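Local coordinates for OsmC-like protein (Jannaschia sp., PDB 3CJE) that probably helps the bacterium resist organic hydroperoxides by reducing them, as in other members of the OsmC/Ohr family, and is found as a two-chain assembly, at residues Ala59-Pro62 with Leu63-Phe66; Ala68-Thr71 with Gly72-Thr76. All coordinates share one frame; numbering follows the deposited sequence.

Overall arrangement
Following strand 41-47 and a break of unmodelled residues, 52-57, the chain enters contact 1, where Ala59-Pro62 leads directly into Leu63-Phe66 and helix 62-81 begins. Contact 2 lies further along the same helix, its centre about 14 Å from that of contact 1, and joins Ala68-Thr71 to Gly72-Thr76. Each is local and closes no long loop; the two run in series, neither nesting nor crossing, with Ile67 between them. Contact 1 sets the helix start against strands 41-47, 13-24 and 93-105, whereas contact 2 lies between strands 28-37 and 93-105 and helix 143-148. Both also meet the second subunit.

Contact 1 (Ala59-Pro62 with Leu63-Phe66); sequences APPP and LALF
Pro60 and Pro61 pack their rings against the first turn of the helix that follows them. The apolar contacts divide between two side chains of that turn. Pro60 CB meets the methyl of Ala64 (CB to CB, 3.9 Å), while its CG reaches Leu65 CD2, also at 3.9 Å, the two side chains crossing at about a right angle. With Leu65 CG beside its own backbone N (chi1 -65°), the side chain leans back toward the incoming chain and brings CD2 to the proline ring. The Ala64 methyl is shared: Pro61 CD lies 3.9 Å from Ala64 CB, so the methyl packs against both rings.

Hydrogen bonding is confined to the backbone. Pro61 stands at the N-cap position, and its carbonyl O receives two weak bonds, from Ala64 N at 3.0 Å and from Leu65 N at 3.4 Å. Its ring carries no polar group, so the cap offers nothing like the side-chain acceptor of a serine or aspartate. Pro62 opens helix 62-81, a position that suits proline because its nitrogen has no hydrogen to donate and a first-turn N-H has no carbonyl one turn back. From its O the regular pattern takes over, with Phe66 N bonded to Pro62 O at 3.0 Å in the carbonyl plane (N-H...O angle 163°).

Outside this turn, Phe43 of strand 41-47 meets Pro60, Pro61 and Ala64, and Phe17 of strand 13-24 packs on Leu63 and Ala64. Phe66, with CG anti to its backbone N (chi1 170°), turns its ring away from the prolines to Trp100 of strand 93-105 and Leu144 of the second subunit. On that same subunit, Gly69 packs against Pro62 and Thr47 against Leu65.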
loop_
_atom_site.group_PDB
_atom_site.type_symbol
_atom_site.label_atom_id
_atom_site.label_comp_id
_atom_site.label_asym_id
_atom_site.label_seq_id
_atom_site.Cartn_x
_atom_site.Cartn_y
_atom_site.Cartn_z
ATOM N N ALA A 59 2.861 -16.843 -0.699
ATOM C CA ALA A 59 2.977 -15.367 -0.733
ATOM C C ALA A 59 1.912 -14.732 0.161
ATOM O O ALA A 59 0.867 -15.310 0.371
ATOM C CB ALA A 59 2.841 -14.883 -2.162
ATOM N N PRO A 60 2.174 -13.531 0.692
ATOM C CA PRO A 60 1.172 -12.934 1.584
ATOM C C PRO A 60 0.004 -12.336 0.818
ATOM O O PRO A 60 0.106 -12.153 -0.412
ATOM C CB PRO A 60 1.927 -11.806 2.273
ATOM C CG PRO A 60 3.138 -11.607 1.535
ATOM C CD PRO A 60 3.374 -12.698 0.567
ATOM N N PRO A 61 -1.097 -12.018 1.512
ATOM C CA PRO A 61 -2.183 -11.347 0.827
ATOM C C PRO A 61 -1.870 -9.886 0.544
ATOM O O PRO A 61 -1.001 -9.276 1.176
ATOM C CB PRO A 61 -3.367 -11.436 1.808
ATOM C CG PRO A 61 -2.716 -11.522 3.142
ATOM C CD PRO A 61 -1.394 -12.228 2.943
ATOM N N PRO A 62 -2.581 -9.325 -0.441
ATOM C CA PRO A 62 -2.303 -7.940 -0.818
ATOM C C PRO A 62 -2.341 -6.926 0.328
ATOM O O PRO A 62 -1.518 -6.007 0.386
ATOM C CB PRO A 62 -3.416 -7.641 -1.836
ATOM C CG PRO A 62 -3.731 -8.939 -2.452
ATOM C CD PRO A 62 -3.603 -9.940 -1.317
ATOM N N LEU A 63 -3.277 -7.054 1.274
ATOM C CA LEU A 63 -3.362 -6.037 2.337
ATOM C C LEU A 63 -2.135 -6.137 3.264
ATOM O O LEU A 63 -1.792 -5.145 3.950
ATOM C CB LEU A 63 -4.665 -6.150 3.132
ATOM C CG LEU A 63 -5.925 -5.699 2.367
ATOM C CD1 LEU A 63 -7.149 -5.734 3.311
ATOM C CD2 LEU A 63 -5.746 -4.369 1.740
ATOM N N ALA A 64 -1.520 -7.325 3.348
ATOM C CA ALA A 64 -0.271 -7.466 4.147
ATOM C C ALA A 64 0.840 -6.641 3.515
ATOM O O ALA A 64 1.602 -5.972 4.206
ATOM C CB ALA A 64 0.195 -8.965 4.282
ATOM N N LEU A 65 0.961 -6.721 2.185
ATOM C CA LEU A 65 1.963 -5.887 1.499
ATOM C C LEU A 65 1.652 -4.404 1.722
ATOM O O LEU A 65 2.566 -3.607 1.941
ATOM C CB LEU A 65 2.049 -6.247 0.020
ATOM C CG LEU A 65 2.548 -7.634 -0.362
ATOM C CD1 LEU A 65 2.703 -7.691 -1.916
ATOM C CD2 LEU A 65 3.840 -7.965 0.279
ATOM N N PHE A 66 0.373 -3.996 1.629
ATOM C CA PHE A 66 -0.004 -2.596 1.853
ATOM C C PHE A 66 0.427 -2.098 3.241
ATOM O O PHE A 66 1.064 -1.062 3.373
ATOM C CB PHE A 66 -1.519 -2.419 1.711
ATOM C CG PHE A 66 -1.986 -1.079 2.147
ATOM C CD1 PHE A 66 -1.725 0.054 1.392
ATOM C CD2 PHE A 66 -2.613 -0.914 3.390
ATOM C CE1 PHE A 66 -2.153 1.315 1.841
ATOM C CE2 PHE A 66 -3.039 0.361 3.823
ATOM C CZ PHE A 66 -2.784 1.454 3.046
#

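Contact 2 (Ala68-Thr71 with Gly72-Thr76); sequences AGLT and GCVMT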
loop_
_atom_site.group_PDB
_atom_site.type_symbol
_atom_site.label_atom_id
_atom_site.label_comp_id
_atom_site.label_asym_id
_atom_site.label_seq_id
_atom_site.Cartn_x
_atom_site.Cartn_y
_atom_site.Cartn_z
ATOM N N ALA A 68 2.545 -3.332 5.424
ATOM C CA ALA A 68 4.012 -3.373 5.527
ATOM C C ALA A 68 4.624 -2.156 4.814
ATOM O O ALA A 68 5.525 -1.520 5.337
ATOM C CB ALA A 68 4.585 -4.666 4.972
ATOM N N GLY A 69 4.127 -1.838 3.631
ATOM C CA GLY A 69 4.572 -0.666 2.888
ATOM C C GLY A 69 4.377 0.612 3.652
ATOM O O GLY A 69 5.254 1.453 3.746
ATOM N N LEU A 70 3.187 0.779 4.226
ATOM C CA LEU A 70 2.873 2.001 4.983
ATOM C C LEU A 70 3.788 2.112 6.181
ATOM O O LEU A 70 4.383 3.146 6.397
ATOM C CB LEU A 70 1.427 1.942 5.427
ATOM C CG LEU A 70 1.004 3.121 6.300
ATOM C CD1 LEU A 70 1.276 4.538 5.676
ATOM C CD2 LEU A 70 -0.457 2.935 6.724
ATOM N N THR A 71 3.930 1.018 6.941
ATOM C CA THR A 71 4.756 1.023 8.162
ATOM C C THR A 71 6.220 1.296 7.791
ATOM O O THR A 71 6.902 2.118 8.428
ATOM C CB THR A 71 4.590 -0.289 8.934
ATOM O OG1 THR A 71 3.174 -0.523 9.136
ATOM C CG2 THR A 71 5.311 -0.243 10.276
ATOM N N GLY A 72 6.714 0.612 6.765
ATOM C CA GLY A 72 8.078 0.779 6.291
ATOM C C GLY A 72 8.359 2.178 5.772
ATOM O O GLY A 72 9.436 2.708 5.989
ATOM N N CYS A 73 7.373 2.774 5.113
ATOM C CA CYS A 73 7.509 4.148 4.559
ATOM C C CYS A 73 7.696 5.148 5.716
ATOM O O CYS A 73 8.646 5.938 5.739
ATOM C CB CYS A 73 6.323 4.497 3.685
ATOM S SG CYS A 73 6.695 5.975 2.617
ATOM N N VAL A 74 6.840 5.048 6.725
ATOM C CA VAL A 74 6.908 5.917 7.898
ATOM C C VAL A 74 8.253 5.763 8.587
ATOM O O VAL A 74 8.950 6.729 8.894
ATOM C CB VAL A 74 5.756 5.605 8.890
ATOM C CG1 VAL A 74 5.977 6.295 10.262
ATOM C CG2 VAL A 74 4.409 6.061 8.268
HETATM N N MSE A 75 8.648 4.509 8.824
HETATM C CA MSE A 75 9.925 4.215 9.486
HETATM C C MSE A 75 11.114 4.752 8.712
HETATM O O MSE A 75 12.043 5.320 9.300
HETATM C CB MSE A 75 10.046 2.697 9.708
HETATM C CG MSE A 75 9.092 2.188 10.700
HETATM SE SE MSE A 75 9.245 0.261 10.876
HETATM C CE MSE A 75 10.893 0.260 11.905
ATOM N N THR A 76 11.092 4.580 7.391
ATOM C CA THR A 76 12.164 5.069 6.554
ATOM C C THR A 76 12.335 6.582 6.692
ATOM O O THR A 76 13.458 7.074 6.831
ATOM C CB THR A 76 11.963 4.618 5.088
ATOM O OG1 THR A 76 12.046 3.180 5.050
ATOM C CG2 THR A 76 13.048 5.210 4.184
#
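Thr71 and Met75, a selenomethionine, lie side by side one turn apart and point the same way, with Thr71 CG2 4.0 Å from Met75 SE. With CG beside its own backbone N (chi1 -68°), the selenomethionine runs back along the helix, CG 3.2 Å from Thr71 O. The threonine's two branches do different work: CG2, anti to the backbone N, faces the selenium, whereas OG1 turns back to a hydrogen bond with Ile67 O.

Leu70 and Val74 make a looser pair on another side of the helix, Leu70 CD1 standing 4.3 Å from Val74 CG2. The same valine methyl comes closer to the backbone, 3.5 Å from Leu70 O.

Under these side chains four successive backbone bonds join the segments, from Gly72 N to Ala68 O at 2.8 Å through to Met75 N to Thr71 O at 3.0 Å. Gly72 O is gripped twice by Thr76, whose N and OG1 (2.8 Å from that O) approach from opposite faces of the carbonyl plane.

Leu31 of strand 28-37 and Val94 of strand 93-105 pack on Thr71, and Cys73 meets Cys142 and Leu144 of its own chain and Pro62 of the second subunit. Such i to i+4 pairing is that of a regular alpha-helix, here a buried part of helix 62-81 of the OsmC-like fold, packed against the antiparallel sheet.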